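Local coordinates for suppressor protein MPT5 (PDB 5BZ1) that binds a short sequence motif in the 3'-untranslated regions of target mRNAs through its PUF repeat domain and regulates them post-transcriptionally, repressing HO, at residues P87-I92 against R100-I105; D107-E112 against D116-G121; N367-T372 against L390-Y395. All blocks are in the same frame, centred on the assembly; numbering follows the deposited sequence.

Interaction 1. Residues P87-I92 against R100-I105. With nucleotides of chain B.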
loop_
_atom_site.group_PDB
_atom_site.type_symbol
_atom_site.label_atom_id
_atom_site.label_comp_id
_atom_site.label_asym_id
_atom_site.label_seq_id
_atom_site.Cartn_x
_atom_site.Cartn_y
_atom_site.Cartn_z
ATOM N N PRO A 87 5.598 13.435 22.838
ATOM C CA PRO A 87 4.321 14.129 22.612
ATOM C C PRO A 87 4.293 14.960 21.320
ATOM O O PRO A 87 3.208 15.350 20.887
ATOM C CB PRO A 87 4.210 15.062 23.824
ATOM C CG PRO A 87 5.057 14.421 24.888
ATOM C CD PRO A 87 6.200 13.805 24.136
ATOM N N ASN A 88 5.454 15.216 20.718
ATOM C CA ASN A 88 5.542 16.127 19.577
ATOM C C ASN A 88 5.706 15.452 18.219
ATOM O O ASN A 88 6.080 16.110 17.248
ATOM C CB ASN A 88 6.691 17.119 19.775
ATOM C CG ASN A 88 6.685 17.749 21.149
ATOM O OD1 ASN A 88 5.781 18.512 21.493
ATOM N ND2 ASN A 88 7.702 17.439 21.943
ATOM N N VAL A 89 5.423 14.154 18.148
ATOM C CA VAL A 89 5.665 13.388 16.924
ATOM C C VAL A 89 4.910 13.900 15.692
ATOM O O VAL A 89 5.409 13.779 14.575
ATOM C CB VAL A 89 5.404 11.872 17.112
ATOM C CG1 VAL A 89 6.462 11.257 18.020
ATOM C CG2 VAL A 89 4.010 11.626 17.675
ATOM N N PHE A 90 3.721 14.468 15.886
ATOM C CA PHE A 90 2.982 15.034 14.758
ATOM C C PHE A 90 3.719 16.226 14.164
ATOM O O PHE A 90 3.917 16.304 12.952
ATOM C CB PHE A 90 1.563 15.462 15.151
ATOM C CG PHE A 90 0.809 16.137 14.030
ATOM C CD1 PHE A 90 0.259 15.385 13.000
ATOM C CD2 PHE A 90 0.659 17.520 13.999
ATOM C CE1 PHE A 90 -0.432 15.997 11.957
ATOM C CE2 PHE A 90 -0.028 18.142 12.961
ATOM C CZ PHE A 90 -0.575 17.377 11.938
ATOM N N GLN A 91 4.105 17.160 15.028
ATOM C CA GLN A 91 4.836 18.353 14.610
ATOM C C GLN A 91 6.148 17.983 13.927
ATOM O O GLN A 91 6.542 18.584 12.924
ATOM C CB GLN A 91 5.121 19.237 15.824
ATOM C CG GLN A 91 6.099 20.373 15.553
ATOM C CD GLN A 91 6.476 21.114 16.814
ATOM O OE1 GLN A 91 6.156 20.676 17.918
ATOM N NE2 GLN A 91 7.154 22.244 16.658
ATOM N N ILE A 92 6.817 16.979 14.479
ATOM C CA ILE A 92 8.082 16.516 13.938
ATOM C C ILE A 92 7.909 15.847 12.570
ATOM O O ILE A 92 8.682 16.103 11.649
ATOM C CB ILE A 92 8.761 15.547 14.918
ATOM C CG1 ILE A 92 9.159 16.287 16.201
ATOM C CG2 ILE A 92 9.978 14.907 14.283
ATOM C CD1 ILE A 92 9.594 15.373 17.340
ATOM N N ARG A 100 13.243 13.516 8.960
ATOM C CA ARG A 100 14.521 12.827 8.796
ATOM C C ARG A 100 15.050 12.374 10.158
ATOM O O ARG A 100 15.534 11.249 10.307
ATOM C CB ARG A 100 15.549 13.736 8.117
ATOM C CG ARG A 100 15.084 14.380 6.809
ATOM C CD ARG A 100 14.851 13.352 5.708
ATOM N NE ARG A 100 14.560 13.995 4.426
ATOM C CZ ARG A 100 15.275 13.823 3.318
ATOM N NH1 ARG A 100 16.320 13.008 3.317
ATOM N NH2 ARG A 100 14.938 14.457 2.203
ATOM N N SER A 101 14.952 13.260 11.146
ATOM C CA SER A 101 15.350 12.950 12.515
ATOM C C SER A 101 14.554 11.772 13.079
ATOM O O SER A 101 15.127 10.838 13.634
ATOM C CB SER A 101 15.154 14.174 13.413
ATOM O OG SER A 101 15.951 15.262 12.995
ATOM N N LEU A 102 13.233 11.824 12.929
ATOM C CA LEU A 102 12.354 10.816 13.515
ATOM C C LEU A 102 12.494 9.447 12.843
ATOM O O LEU A 102 12.446 8.413 13.518
ATOM C CB LEU A 102 10.897 11.293 13.498
ATOM C CG LEU A 102 9.902 10.441 14.285
ATOM C CD1 LEU A 102 10.467 10.138 15.658
ATOM C CD2 LEU A 102 8.565 11.152 14.414
ATOM N N GLN A 103 12.674 9.441 11.523
ATOM C CA GLN A 103 12.922 8.199 10.794
ATOM C C GLN A 103 14.167 7.502 11.338
ATOM O O GLN A 103 14.175 6.285 11.529
ATOM C CB GLN A 103 13.103 8.471 9.298
ATOM C CG GLN A 103 11.829 8.809 8.534
ATOM C CD GLN A 103 12.121 9.312 7.133
ATOM O OE1 GLN A 103 12.751 8.621 6.332
ATOM N NE2 GLN A 103 11.670 10.528 6.832
ATOM N N LYS A 104 15.218 8.281 11.582
ATOM C CA LYS A 104 16.470 7.738 12.105
ATOM C C LYS A 104 16.286 7.203 13.525
ATOM O O LYS A 104 16.793 6.133 13.865
ATOM C CB LYS A 104 17.572 8.802 12.084
ATOM C CG LYS A 104 18.945 8.275 12.486
ATOM C CD LYS A 104 19.367 7.106 11.597
ATOM C CE LYS A 104 20.709 6.517 12.027
ATOM N NZ LYS A 104 21.852 7.420 11.737
ATOM N N ILE A 105 15.553 7.954 14.343
ATOM C CA ILE A 105 15.275 7.550 15.719
ATOM C C ILE A 105 14.531 6.214 15.762
ATOM O O ILE A 105 14.941 5.291 16.471
ATOM C CB ILE A 105 14.478 8.633 16.473
ATOM C CG1 ILE A 105 15.360 9.861 16.717
ATOM C CG2 ILE A 105 13.951 8.098 17.798
ATOM C CD1 ILE A 105 14.620 11.052 17.302
ATOM P P U B 7 9.734 15.044 -3.483
ATOM O OP1 U B 7 9.312 16.286 -2.778
ATOM O OP2 U B 7 10.004 15.108 -4.944
ATOM O "O5'" U B 7 11.028 14.468 -2.743
ATOM C "C5'" U B 7 12.285 15.138 -2.821
ATOM C "C4'" U B 7 13.450 14.197 -2.600
ATOM O "O4'" U B 7 13.656 14.001 -1.172
ATOM C "C3'" U B 7 13.295 12.799 -3.205
ATOM O "O3'" U B 7 14.578 12.319 -3.625
ATOM C "C2'" U B 7 12.824 11.978 -2.008
ATOM O "O2'" U B 7 13.059 10.590 -2.109
ATOM C "C1'" U B 7 13.628 12.617 -0.879
ATOM N N1 U B 7 13.069 12.430 0.469
ATOM C C2 U B 7 13.679 11.488 1.284
ATOM O O2 U B 7 14.626 10.810 0.919
ATOM N N3 U B 7 13.137 11.351 2.539
ATOM C C4 U B 7 12.072 12.060 3.057
ATOM O O4 U B 7 11.704 11.822 4.210
ATOM C C5 U B 7 11.503 13.025 2.156
ATOM C C6 U B 7 12.008 13.179 0.923
ATOM P P U B 9 18.374 14.882 0.137
ATOM O OP1 U B 9 19.265 13.947 0.873
ATOM O OP2 U B 9 16.931 14.565 0.001
ATOM O "O5'" U B 9 18.508 16.315 0.820
ATOM C "C5'" U B 9 17.699 17.414 0.422
ATOM C "C4'" U B 9 17.647 18.450 1.512
ATOM O "O4'" U B 9 16.961 17.895 2.661
ATOM C "C3'" U B 9 19.001 18.884 2.047
ATOM O "O3'" U B 9 19.578 19.915 1.264
ATOM C "C2'" U B 9 18.694 19.300 3.483
ATOM O "O2'" U B 9 18.205 20.634 3.535
ATOM C "C1'" U B 9 17.558 18.345 3.854
ATOM N N1 U B 9 18.013 17.165 4.628
ATOM C C2 U B 9 18.199 17.312 5.994
ATOM O O2 U B 9 18.030 18.371 6.574
ATOM N N3 U B 9 18.604 16.178 6.659
ATOM C C4 U B 9 18.828 14.936 6.104
ATOM O O4 U B 9 19.194 14.012 6.834
ATOM C C5 U B 9 18.605 14.860 4.689
ATOM C C6 U B 9 18.207 15.945 4.012
#
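An apolar contact inside Pumilio repeat 3 joins the short helix 89-93 to the RNA-binding helix 98-107, with Leu102 meeting Ile92 and Val89. Ile92 CG2 lies 3.8 Å from Leu102 CB, the two side chains crossing at about a right angle. Leu102 swings its CG opposite the backbone N (chi1 -170°), which carries CD2 onward to the first turn of helix 89-93, 4.2 Å from Val89 CG1 and close to the Val89 carbonyl. All three residues are buried.

The same helix turns other residues to the RNA. Gln103 NE2 donates a nearly straight hydrogen bond of 2.9 Å to O4 of U7 of chain B, and Thr99 OG1 is a second partner of this amide, which helps fix its rotation. Arg100 folds at chi2 (-66°) and slides its guanidinium between two bases. U7 of chain B lies over the centre of one face, N3 3.4 Å above the plane, while the C5-C6 side of U9 of chain B covers the opposite face toward its rim. At the guanidinium edge, in plane, NH2 donates to OP2 of U9 of chain B at 3.0 Å, so one arginine lies flat against U7, meets the C5-C6 edge of a tilted U9 and grips the U9 phosphate, its positive charge probably helping. In PUF repeats this helix characteristically supplies the base-contacting edge and stacking residues.

On the flanks, helix 53-57 of the preceding repeat packs on Ile92 through Leu54 and Ile57, and helix 141-151 of the following repeat meets Leu102 through Val144 and Gln103 through His143 and Lys147.

Interaction 2. Residues D107-E112 against D116-G121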
loop_
_atom_site.group_PDB
_atom_site.type_symbol
_atom_site.label_atom_id
_atom_site.label_comp_id
_atom_site.label_asym_id
_atom_site.label_seq_id
_atom_site.Cartn_x
_atom_site.Cartn_y
_atom_site.Cartn_z
ATOM N N ASP A 107 14.436 4.053 13.407
ATOM C CA ASP A 107 15.285 3.049 12.773
ATOM C C ASP A 107 16.325 2.466 13.728
ATOM O O ASP A 107 16.847 1.373 13.490
ATOM C CB ASP A 107 15.987 3.648 11.554
ATOM C CG ASP A 107 16.491 2.592 10.591
ATOM O OD1 ASP A 107 15.706 1.692 10.224
ATOM O OD2 ASP A 107 17.674 2.662 10.200
ATOM N N THR A 108 16.617 3.190 14.807
ATOM C CA THR A 108 17.651 2.774 15.753
ATOM C C THR A 108 17.163 2.600 17.194
ATOM O O THR A 108 17.949 2.763 18.129
ATOM C CB THR A 108 18.838 3.765 15.763
ATOM O OG1 THR A 108 18.380 5.067 16.149
ATOM C CG2 THR A 108 19.482 3.844 14.389
ATOM N N VAL A 109 15.884 2.277 17.378
ATOM C CA VAL A 109 15.375 2.007 18.728
ATOM C C VAL A 109 16.099 0.815 19.355
ATOM O O VAL A 109 16.427 -0.151 18.663
ATOM C CB VAL A 109 13.851 1.761 18.759
ATOM C CG1 VAL A 109 13.091 3.056 18.524
ATOM C CG2 VAL A 109 13.450 0.699 17.740
ATOM N N ASP A 110 16.349 0.894 20.660
ATOM C CA ASP A 110 17.111 -0.133 21.361
ATOM C C ASP A 110 16.220 -1.224 21.940
ATOM O O ASP A 110 16.633 -2.382 22.049
ATOM C CB ASP A 110 17.920 0.491 22.499
ATOM C CG ASP A 110 18.967 1.464 22.009
ATOM O OD1 ASP A 110 19.818 1.061 21.188
ATOM O OD2 ASP A 110 18.933 2.636 22.442
ATOM N N ASN A 111 15.001 -0.854 22.322
ATOM C CA ASN A 111 14.141 -1.764 23.070
ATOM C C ASN A 111 12.657 -1.418 22.983
ATOM O O ASN A 111 12.268 -0.412 22.380
ATOM C CB ASN A 111 14.581 -1.805 24.538
ATOM C CG ASN A 111 14.611 -0.424 25.177
ATOM O OD1 ASN A 111 13.632 0.323 25.115
ATOM N ND2 ASN A 111 15.744 -0.072 25.779
ATOM N N GLU A 112 11.845 -2.255 23.622
ATOM C CA GLU A 112 10.391 -2.132 23.614
ATOM C C GLU A 112 9.915 -0.849 24.298
ATOM O O GLU A 112 8.937 -0.230 23.865
ATOM C CB GLU A 112 9.779 -3.346 24.317
ATOM C CG GLU A 112 8.265 -3.458 24.208
ATOM C CD GLU A 112 7.834 -4.384 23.091
ATOM O OE1 GLU A 112 8.700 -4.760 22.274
ATOM O OE2 GLU A 112 6.638 -4.740 23.033
ATOM N N ASP A 116 7.305 1.745 22.620
ATOM C CA ASP A 116 6.026 2.072 23.245
ATOM C C ASP A 116 5.856 3.570 23.533
ATOM O O ASP A 116 4.749 4.097 23.448
ATOM C CB ASP A 116 5.818 1.239 24.513
ATOM C CG ASP A 116 5.510 -0.215 24.207
ATOM O OD1 ASP A 116 5.149 -0.514 23.049
ATOM O OD2 ASP A 116 5.620 -1.054 25.124
ATOM N N LEU A 117 6.949 4.252 23.871
ATOM C CA LEU A 117 6.914 5.704 24.048
ATOM C C LEU A 117 6.538 6.407 22.744
ATOM O O LEU A 117 5.675 7.284 22.725
ATOM C CB LEU A 117 8.259 6.225 24.555
ATOM C CG LEU A 117 8.536 6.022 26.043
ATOM C CD1 LEU A 117 9.966 6.414 26.379
ATOM C CD2 LEU A 117 7.555 6.825 26.884
ATOM N N ILE A 118 7.190 6.010 21.655
ATOM C CA ILE A 118 6.885 6.537 20.328
ATOM C C ILE A 118 5.421 6.277 19.958
ATOM O O ILE A 118 4.712 7.180 19.510
ATOM C CB ILE A 118 7.811 5.912 19.263
ATOM C CG1 ILE A 118 9.238 6.446 19.418
ATOM C CG2 ILE A 118 7.299 6.191 17.861
ATOM C CD1 ILE A 118 10.276 5.670 18.620
ATOM N N ILE A 119 4.979 5.037 20.151
ATOM C CA ILE A 119 3.596 4.648 19.879
ATOM C C ILE A 119 2.610 5.446 20.744
ATOM O O ILE A 119 1.516 5.799 20.299
ATOM C CB ILE A 119 3.408 3.127 20.079
ATOM C CG1 ILE A 119 4.182 2.360 19.008
ATOM C CG2 ILE A 119 1.937 2.735 20.035
ATOM C CD1 ILE A 119 3.828 2.792 17.586
ATOM N N LYS A 120 3.010 5.744 21.977
ATOM C CA LYS A 120 2.182 6.552 22.866
ATOM C C LYS A 120 2.002 7.966 22.306
ATOM O O LYS A 120 0.924 8.559 22.416
ATOM C CB LYS A 120 2.795 6.610 24.266
ATOM C CG LYS A 120 1.975 7.399 25.280
ATOM C CD LYS A 120 2.664 7.411 26.637
ATOM C CE LYS A 120 1.944 8.314 27.622
ATOM N NZ LYS A 120 2.620 8.327 28.945
ATOM N N GLY A 121 3.052 8.495 21.686
ATOM C CA GLY A 121 2.993 9.825 21.106
ATOM C C GLY A 121 2.032 9.903 19.936
ATOM O O GLY A 121 1.422 10.947 19.687
#
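Asp116 N donates to Glu112 O at 2.8 Å, a nearly straight bond and the first-turn i to i+4 link of helix 112-121. The carboxylate of Asp116 stays beside this same carbonyl, its CG 3.4 Å from Glu112 O, because chi1 of -73° lays the group back along the helix toward its start. Glu112 bends at chi2 (97°), and its CG comes 3.7 Å from Asp116 OD2. The two carboxylates stand almost perpendicular, with Glu112 OE2 and Asp116 OD2 4.4 Å apart. Lys156 from the next repeat forms salt bridges with both acids, through Glu112 OE2 and Asp116 OD1, so the ammonium probably offsets the repulsion that two neighbouring negative charges would otherwise feel.

At the other end of the contact the chemistry is apolar. Val109, just after helix 98-107 has ended, turns its side chain toward the helix and puts CG1 3.8 Å from Ile118 CD1, while Gln114 and Ile115 also touch this valine. The polar groups of the connection hold its ends: Thr108 OG1 bonds to Lys104 O, and Asn111, the N-cap residue, receives the N-H of Gln114 on OD1. This is the helix-loop-helix turn of a Pumilio repeat, in which the chain leaves the RNA-binding helix and doubles back into the last helix of the same unit.

Interaction 3. Residues N367-T372 against L390-Y395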
loop_
_atom_site.group_PDB
_atom_site.type_symbol
_atom_site.label_atom_id
_atom_site.label_comp_id
_atom_site.label_asym_id
_atom_site.label_seq_id
_atom_site.Cartn_x
_atom_site.Cartn_y
_atom_site.Cartn_z
ATOM N N ASN A 367 -19.925 -19.728 -27.415
ATOM C CA ASN A 367 -20.975 -18.858 -27.925
ATOM C C ASN A 367 -20.508 -17.405 -28.011
ATOM O O ASN A 367 -20.820 -16.697 -28.969
ATOM C CB ASN A 367 -22.231 -18.975 -27.053
ATOM C CG ASN A 367 -23.296 -17.952 -27.415
ATOM O OD1 ASN A 367 -23.740 -17.172 -26.569
ATOM N ND2 ASN A 367 -23.702 -17.945 -28.679
ATOM N N LEU A 368 -19.753 -16.967 -27.008
ATOM C CA LEU A 368 -19.212 -15.614 -27.008
ATOM C C LEU A 368 -18.212 -15.423 -28.150
ATOM O O LEU A 368 -18.163 -14.363 -28.776
ATOM C CB LEU A 368 -18.562 -15.290 -25.660
ATOM C CG LEU A 368 -17.984 -13.882 -25.502
ATOM C CD1 LEU A 368 -19.050 -12.849 -25.794
ATOM C CD2 LEU A 368 -17.421 -13.674 -24.107
ATOM N N ILE A 369 -17.424 -16.459 -28.423
ATOM C CA ILE A 369 -16.453 -16.421 -29.511
ATOM C C ILE A 369 -17.133 -16.221 -30.871
ATOM O O ILE A 369 -16.700 -15.388 -31.672
ATOM C CB ILE A 369 -15.590 -17.704 -29.543
ATOM C CG1 ILE A 369 -14.607 -17.727 -28.369
ATOM C CG2 ILE A 369 -14.823 -17.808 -30.852
ATOM C CD1 ILE A 369 -13.587 -16.604 -28.402
ATOM N N VAL A 370 -18.195 -16.982 -31.131
ATOM C CA VAL A 370 -18.880 -16.889 -32.417
ATOM C C VAL A 370 -19.597 -15.545 -32.579
ATOM O O VAL A 370 -19.615 -14.978 -33.669
ATOM C CB VAL A 370 -19.836 -18.093 -32.689
ATOM C CG1 VAL A 370 -19.123 -19.409 -32.437
ATOM C CG2 VAL A 370 -21.095 -18.013 -31.842
ATOM N N LEU A 371 -20.169 -15.029 -31.494
ATOM C CA LEU A 371 -20.814 -13.720 -31.532
ATOM C C LEU A 371 -19.776 -12.628 -31.779
ATOM O O LEU A 371 -20.033 -11.660 -32.499
ATOM C CB LEU A 371 -21.589 -13.448 -30.240
ATOM C CG LEU A 371 -22.864 -14.255 -29.999
ATOM C CD1 LEU A 371 -23.507 -13.875 -28.675
ATOM C CD2 LEU A 371 -23.840 -14.047 -31.137
ATOM N N THR A 372 -18.598 -12.796 -31.186
ATOM C CA THR A 372 -17.491 -11.869 -31.398
ATOM C C THR A 372 -17.036 -11.877 -32.861
ATOM O O THR A 372 -16.820 -10.819 -33.455
ATOM C CB THR A 372 -16.299 -12.193 -30.475
ATOM O OG1 THR A 372 -16.708 -12.082 -29.104
ATOM C CG2 THR A 372 -15.154 -11.233 -30.724
ATOM N N LEU A 390 -7.203 -12.371 -33.709
ATOM C CA LEU A 390 -6.180 -13.357 -33.355
ATOM C C LEU A 390 -6.650 -14.258 -32.211
ATOM O O LEU A 390 -6.432 -15.471 -32.239
ATOM C CB LEU A 390 -4.865 -12.667 -32.981
ATOM C CG LEU A 390 -3.682 -13.573 -32.633
ATOM C CD1 LEU A 390 -3.365 -14.515 -33.789
ATOM C CD2 LEU A 390 -2.448 -12.754 -32.252
ATOM N N LYS A 391 -7.296 -13.660 -31.213
ATOM C CA LYS A 391 -7.844 -14.414 -30.086
ATOM C C LYS A 391 -8.952 -15.382 -30.523
ATOM O O LYS A 391 -9.030 -16.510 -30.032
ATOM C CB LYS A 391 -8.350 -13.462 -28.999
ATOM C CG LYS A 391 -7.231 -12.681 -28.288
ATOM C CD LYS A 391 -7.788 -11.762 -27.204
ATOM C CE LYS A 391 -6.683 -11.227 -26.298
ATOM N NZ LYS A 391 -5.698 -10.388 -27.032
ATOM N N VAL A 392 -9.807 -14.934 -31.442
ATOM C CA VAL A 392 -10.830 -15.798 -32.024
ATOM C C VAL A 392 -10.167 -16.993 -32.703
ATOM O O VAL A 392 -10.578 -18.138 -32.521
ATOM C CB VAL A 392 -11.691 -15.034 -33.052
ATOM C CG1 VAL A 392 -12.456 -15.998 -33.950
ATOM C CG2 VAL A 392 -12.644 -14.075 -32.347
ATOM N N LYS A 393 -9.124 -16.706 -33.476
ATOM C CA LYS A 393 -8.356 -17.726 -34.185
ATOM C C LYS A 393 -7.663 -18.694 -33.224
ATOM O O LYS A 393 -7.653 -19.905 -33.451
ATOM C CB LYS A 393 -7.328 -17.047 -35.092
ATOM C CG LYS A 393 -6.094 -17.873 -35.409
ATOM C CD LYS A 393 -6.189 -18.531 -36.776
ATOM C CE LYS A 393 -4.822 -18.585 -37.444
ATOM N NZ LYS A 393 -4.837 -19.375 -38.703
ATOM N N ALA A 394 -7.097 -18.156 -32.148
ATOM C CA ALA A 394 -6.395 -18.963 -31.153
ATOM C C ALA A 394 -7.338 -19.923 -30.430
ATOM O O ALA A 394 -6.954 -21.046 -30.101
ATOM C CB ALA A 394 -5.679 -18.068 -30.155
ATOM N N TYR A 395 -8.563 -19.473 -30.172
ATOM C CA TYR A 395 -9.596 -20.342 -29.616
ATOM C C TYR A 395 -9.852 -21.520 -30.548
ATOM O O TYR A 395 -9.960 -22.663 -30.103
ATOM C CB TYR A 395 -10.902 -19.568 -29.402
ATOM C CG TYR A 395 -12.060 -20.425 -28.927
ATOM C CD1 TYR A 395 -12.251 -20.679 -27.576
ATOM C CD2 TYR A 395 -12.965 -20.973 -29.830
ATOM C CE1 TYR A 395 -13.306 -21.460 -27.137
ATOM C CE2 TYR A 395 -14.022 -21.755 -29.399
ATOM C CZ TYR A 395 -14.187 -21.994 -28.053
ATOM O OH TYR A 395 -15.236 -22.770 -27.623
#
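One face of the Tyr395 ring is covered by Ile369, whose CG1 sits over the ring centre, 3.8 Å from the centroid and only 12° off the normal: a CH-pi contact. The other branch, CG2, lies over one side of the ring, 3.8 Å from Tyr395 CD2, while CD1 reaches back toward the Tyr395 CB. The tyrosine is thrown across to helix 354-375 with CG opposite its backbone N (chi1 175°), and Tyr331 also touches it.

A turn earlier in helix 385-398, Val392 continues the seam. Its CG1 is 4.3 Å from Ile369 CG2, and its CG2 meets Thr372 CG2 at 4.1 Å, the two side chains sliding past each other in opposite directions. Thr372 presents its methyl, CG2, with the hydroxyl turned back to its own helix: OG1 donates to Leu368 O at 2.7 Å from above the carbonyl plane, and Thr372 N reaches the same oxygen from the other face.

The short segments of the two helices run at 138°, their axes 10.2 Å apart, with Ile369 and Val392 the nearest pair of CA atoms. Leu326 of helix 318-326 packs against Ile369 and Thr372, making a three-helix junction near the C-terminal end of the PUF domain. An alanine in place of Tyr395 is likely to leave Ile369 without the ring face beneath its CG1 and CG2 and open a gap between the helices. Across these two segments cohesion therefore rests on dispersion and CH-pi contact, while the buried hydroxyl of Thr372 is satisfied within its own helix.

Along the chain the three contacts follow in series, all within the Pumilio homology domain. Interactions 1 and 2 are neighbours in Pumilio repeat 3, their centres 11 Å apart, and belong to the same repeat unit: helix 98-107 leads through the 107-112 connection into helix 112-121, and Val89 CG2 packs against Gly121 O at 3.3 Å. Interaction 3 lies about 59 Å from interaction 1 and 60 Å from interaction 2, centre to centre, on the opposite side of the chain's centre, where helices 354-375 and 385-398 pack together. The contacts thus join helices in one inner repeat and at the C-terminal end of the elongated helical scaffold that holds the RNA.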